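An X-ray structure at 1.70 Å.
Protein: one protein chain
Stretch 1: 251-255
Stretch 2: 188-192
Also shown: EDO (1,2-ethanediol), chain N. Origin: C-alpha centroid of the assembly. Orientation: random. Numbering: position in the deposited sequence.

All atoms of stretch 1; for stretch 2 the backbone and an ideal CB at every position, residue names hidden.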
ATOM      1  N   ASN A 251       0.214  -4.285  16.851  1.00  9.88           N
ATOM      2  CA  ASN A 251       0.403  -3.808  18.209  1.00 10.69           C
ATOM      3  C   ASN A 251       1.110  -2.485  18.372  1.00 12.16           C
ATOM      4  O   ASN A 251       1.646  -2.207  19.460  1.00 14.98           O
ATOM      5  CB  ASN A 251       1.100  -4.880  19.008  1.00 10.62           C
ATOM      6  CG  ASN A 251       0.189  -6.008  19.299  1.00 10.51           C
ATOM      7  OD1 ASN A 251      -0.713  -5.879  20.142  1.00  9.52           O
ATOM      8  ND2 ASN A 251       0.358  -7.098  18.584  1.00  8.03           N
ATOM      9  N   GLY A 252       1.144  -1.683  17.316  1.00 12.02           N
ATOM     10  CA  GLY A 252       1.735  -0.360  17.388  1.00 12.25           C
ATOM     11  C   GLY A 252       3.201  -0.371  17.747  1.00 11.47           C
ATOM     12  O   GLY A 252       3.656   0.501  18.469  1.00 11.97           O
ATOM     13  N   THR A 253       3.898  -1.392  17.288  1.00  9.19           N
ATOM     14  CA  THR A 253       5.328  -1.561  17.566  1.00  9.47           C
ATOM     15  C   THR A 253       6.125  -1.117  16.363  1.00  9.03           C
ATOM     16  O   THR A 253       6.072  -1.743  15.287  1.00  8.43           O
ATOM     17  CB  THR A 253       5.664  -2.982  17.877  1.00 10.37           C
ATOM     18  OG1 THR A 253       4.941  -3.360  19.042  1.00  9.99           O
ATOM     19  CG2 THR A 253       7.174  -3.154  18.205  1.00 10.29           C
ATOM     20  N   TRP A 254       6.833  -0.001  16.544  1.00  8.47           N
ATOM     21  CA  TRP A 254       7.708   0.511  15.509  1.00  7.88           C
ATOM     22  C   TRP A 254       9.071  -0.161  15.602  1.00  8.39           C
ATOM     23  O   TRP A 254       9.700  -0.123  16.640  1.00  8.43           O
ATOM     24  CB  TRP A 254       7.921   2.019  15.673  1.00  7.56           C
ATOM     25  CG  TRP A 254       8.964   2.584  14.798  1.00  7.10           C
ATOM     26  CD1 TRP A 254      10.203   3.057  15.205  1.00  7.43           C
ATOM     27  CD2 TRP A 254       8.923   2.767  13.370  1.00  6.36           C
ATOM     28  NE1 TRP A 254      10.917   3.491  14.111  1.00  9.58           N
ATOM     29  CE2 TRP A 254      10.174   3.319  12.982  1.00  8.28           C
ATOM     30  CE3 TRP A 254       7.972   2.518  12.385  1.00  5.84           C
ATOM     31  CZ2 TRP A 254      10.465   3.646  11.662  1.00  8.18           C
ATOM     32  CZ3 TRP A 254       8.280   2.833  11.068  1.00  8.84           C
ATOM     33  CH2 TRP A 254       9.508   3.388  10.727  1.00 10.21           C
ATOM     34  N   ASP A 255       9.521  -0.724  14.490  1.00  7.22           N
ATOM     35  CA  ASP A 255      10.849  -1.285  14.367  1.00  7.24           C
ATOM     36  C   ASP A 255      11.357  -0.780  12.999  1.00  7.63           C
ATOM     37  O   ASP A 255      10.819  -1.170  11.966  1.00  8.06           O
ATOM     38  CB  ASP A 255      10.843  -2.826  14.396  1.00  6.92           C
ATOM     39  CG  ASP A 255      12.247  -3.434  14.311  1.00  9.54           C
ATOM     40  OD1 ASP A 255      13.185  -2.762  13.824  1.00 10.66           O
ATOM     41  OD2 ASP A 255      12.398  -4.639  14.698  1.00  8.18           O
ATOM     42  N   UNK A 188      12.410  11.297  18.328  1.00 12.21           N
ATOM     43  CA  UNK A 188      11.778  10.076  17.865  1.00 12.52           C
ATOM     44  C   UNK A 188      11.504  10.199  16.383  1.00 11.28           C
ATOM     45  O   UNK A 188      11.046  11.249  15.933  1.00 12.35           O
ATOM     46  CB  UNK A 188      10.489   9.790  18.638  1.00 12.52           C
ATOM     47  N   UNK A 189      11.775   9.156  15.615  1.00  8.86           N
ATOM     48  CA  UNK A 189      11.402   9.179  14.212  1.00  7.85           C
ATOM     49  C   UNK A 189      10.433   8.037  13.861  1.00  7.61           C
ATOM     50  O   UNK A 189      10.222   7.762  12.687  1.00  5.69           O
ATOM     51  CB  UNK A 189      12.657   9.093  13.341  1.00  7.85           C
ATOM     52  N   UNK A 190       9.801   7.447  14.898  1.00  6.95           N
ATOM     53  CA  UNK A 190       8.829   6.370  14.709  1.00  7.58           C
ATOM     54  C   UNK A 190       7.754   6.842  13.719  1.00  7.28           C
ATOM     55  O   UNK A 190       7.169   7.905  13.898  1.00  5.80           O
ATOM     56  CB  UNK A 190       8.202   5.957  16.042  1.00  7.58           C
ATOM     57  N   UNK A 191       7.559   6.071  12.659  1.00  8.13           N
ATOM     58  CA  UNK A 191       6.521   6.296  11.637  1.00  7.79           C
ATOM     59  C   UNK A 191       6.685   7.602  10.885  1.00  8.51           C
ATOM     60  O   UNK A 191       5.723   8.118  10.308  1.00  9.35           O
ATOM     61  CB  UNK A 191       5.136   6.270  12.287  1.00  7.79           C
ATOM     62  N   UNK A 192       7.899   8.163  10.928  1.00  7.55           N
ATOM     63  CA  UNK A 192       8.229   9.340  10.184  1.00  8.34           C
ATOM     64  C   UNK A 192       9.297   8.985   9.141  1.00  6.11           C
ATOM     65  O   UNK A 192      10.035   7.976   9.259  1.00  6.82           O
ATOM     66  CB  UNK A 192       8.705  10.454  11.119  1.00  8.34           C
TER
HETATM   67  C1  EDO N  23       5.034   8.097   6.759  1.00 25.15           C
HETATM   68  O1  EDO N  23       6.221   7.867   7.546  1.00 23.43           O
HETATM   69  C2  EDO N  23       3.882   7.198   7.239  1.00 23.06           C
HETATM   70  O2  EDO N  23       3.614   7.272   8.647  1.00 21.76           O

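Position 188 lies beyond the reach of stretch 1. Its ideal CB has no atom of that stretch within 5.5 Å. The backbone is extended, and almost any side chain would suit. The deposited residue is Ser 188. Its OG stays within its own stretch, 3.5 Å from the backbone N of position 190.

Position 189 begins a type II beta turn that ends at position 192. The CA-to-CB bond points sideways, and the CB itself meets nothing of stretch 1. What stretch 1 offers nearby is a donor, the indole NE1 of Trp 254. A polar side chain long enough to approach it would fit, and a small one would simply not reach it. The deposited residue is Asn 189, with chi1 p. Its OD1 stops 4.1 Å from NE1 of Trp 254, too far for a direct hydrogen bond. A water fills the gap: it donates to Asn 189 OD1 at 2.7 Å and accepts from Trp 254 NE1 at 2.9 Å.

Position 190 sits on the indole. Its CA lies 3.5 Å from the centroid of the five-membered ring of Trp 254, almost on the ring normal, so the backbone itself makes a CH-pi contact. The CA-to-CB bond points sideways, and the ideal CB of position 190 is 3.6 Å from Trp 254 CD1. Many side chains could leave along this line, polar or apolar. The deposited residue is Asp 190. Its CG is 3.4 Å from CD1 of Trp 254, a packing contact with no hydrogen bond.

Position 191 has phi 63° and psi 20°, which favours glycine, with asparagine also common. Yet the ideal CB of position 191 is 4.7 Å from Trp 254 CE3, and beyond it stretch 1 offers the indole and the backbone from Gly 252 to Trp 254. A long flat side chain could use both. The deposited residue is Tyr 191, chi1 m. Its CD1 is 3.6 Å from Trp 254 CE3, and the two six-membered rings meet obliquely, their planes at 57°. Tyr 191 OH is 3.4 Å from Trp 254 N, but the angle is poor for a hydrogen bond. A water lies 2.8 Å from Tyr 191 OH and 2.9 Å from Thr 253 O, and so links the two. On the backbone, Tyr 191 O accepts from ethanediol O1 at 2.8 Å.

Position 192 closes the turn, and stretch 1 sets little demand there. The deposited Arg 192 donates its N to Asn 189 O at 2.9 Å. The end of its side chain leads off to partners elsewhere in the structure.

Stretch 2 188-192: SNDYR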
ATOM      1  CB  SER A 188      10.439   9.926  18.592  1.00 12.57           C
ATOM      2  OG  SER A 188       9.606   8.969  17.988  1.00 16.91           O
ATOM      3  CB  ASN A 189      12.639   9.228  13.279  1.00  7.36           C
ATOM      4  CG  ASN A 189      13.546   8.050  13.459  1.00  7.97           C
ATOM      5  OD1 ASN A 189      13.091   6.916  13.443  1.00  9.04           O
ATOM      6  ND2 ASN A 189      14.846   8.308  13.595  1.00  5.64           N
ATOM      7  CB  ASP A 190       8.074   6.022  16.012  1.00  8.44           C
ATOM      8  CG  ASP A 190       8.975   5.574  17.145  1.00 10.71           C
ATOM      9  OD1 ASP A 190      10.148   5.950  17.198  1.00 13.08           O
ATOM     10  OD2 ASP A 190       8.483   4.843  18.023  1.00 12.67           O
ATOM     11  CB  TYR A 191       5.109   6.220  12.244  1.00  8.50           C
ATOM     12  CG  TYR A 191       4.837   4.968  13.058  1.00  7.86           C
ATOM     13  CD1 TYR A 191       4.603   3.753  12.452  1.00  9.76           C
ATOM     14  CD2 TYR A 191       4.790   5.020  14.463  1.00  7.48           C
ATOM     15  CE1 TYR A 191       4.339   2.601  13.203  1.00  7.14           C
ATOM     16  CE2 TYR A 191       4.544   3.884  15.203  1.00  6.92           C
ATOM     17  CZ  TYR A 191       4.320   2.686  14.572  1.00  6.74           C
ATOM     18  OH  TYR A 191       4.076   1.552  15.300  1.00  7.81           O
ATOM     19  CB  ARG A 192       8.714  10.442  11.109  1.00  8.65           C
ATOM     20  CG  ARG A 192       7.560  10.998  11.920  1.00 11.97           C
ATOM     21  CD  ARG A 192       7.939  11.859  12.975  1.00 13.42           C
ATOM     22  NE  ARG A 192       8.691  13.008  12.525  1.00 11.57           N
ATOM     23  CZ  ARG A 192       9.208  13.886  13.363  1.00  9.83           C
ATOM     24  NH1 ARG A 192       8.989  13.774  14.670  1.00 10.02           N
ATOM     25  NH2 ARG A 192       9.945  14.890  12.897  1.00  8.87           N
TER
HETATM   26  O   HOH W   1      13.610   4.520  14.620  1.00 11.24           O
HETATM   27  O   HOH W   2       3.741  -0.807  13.869  1.00  7.82           O
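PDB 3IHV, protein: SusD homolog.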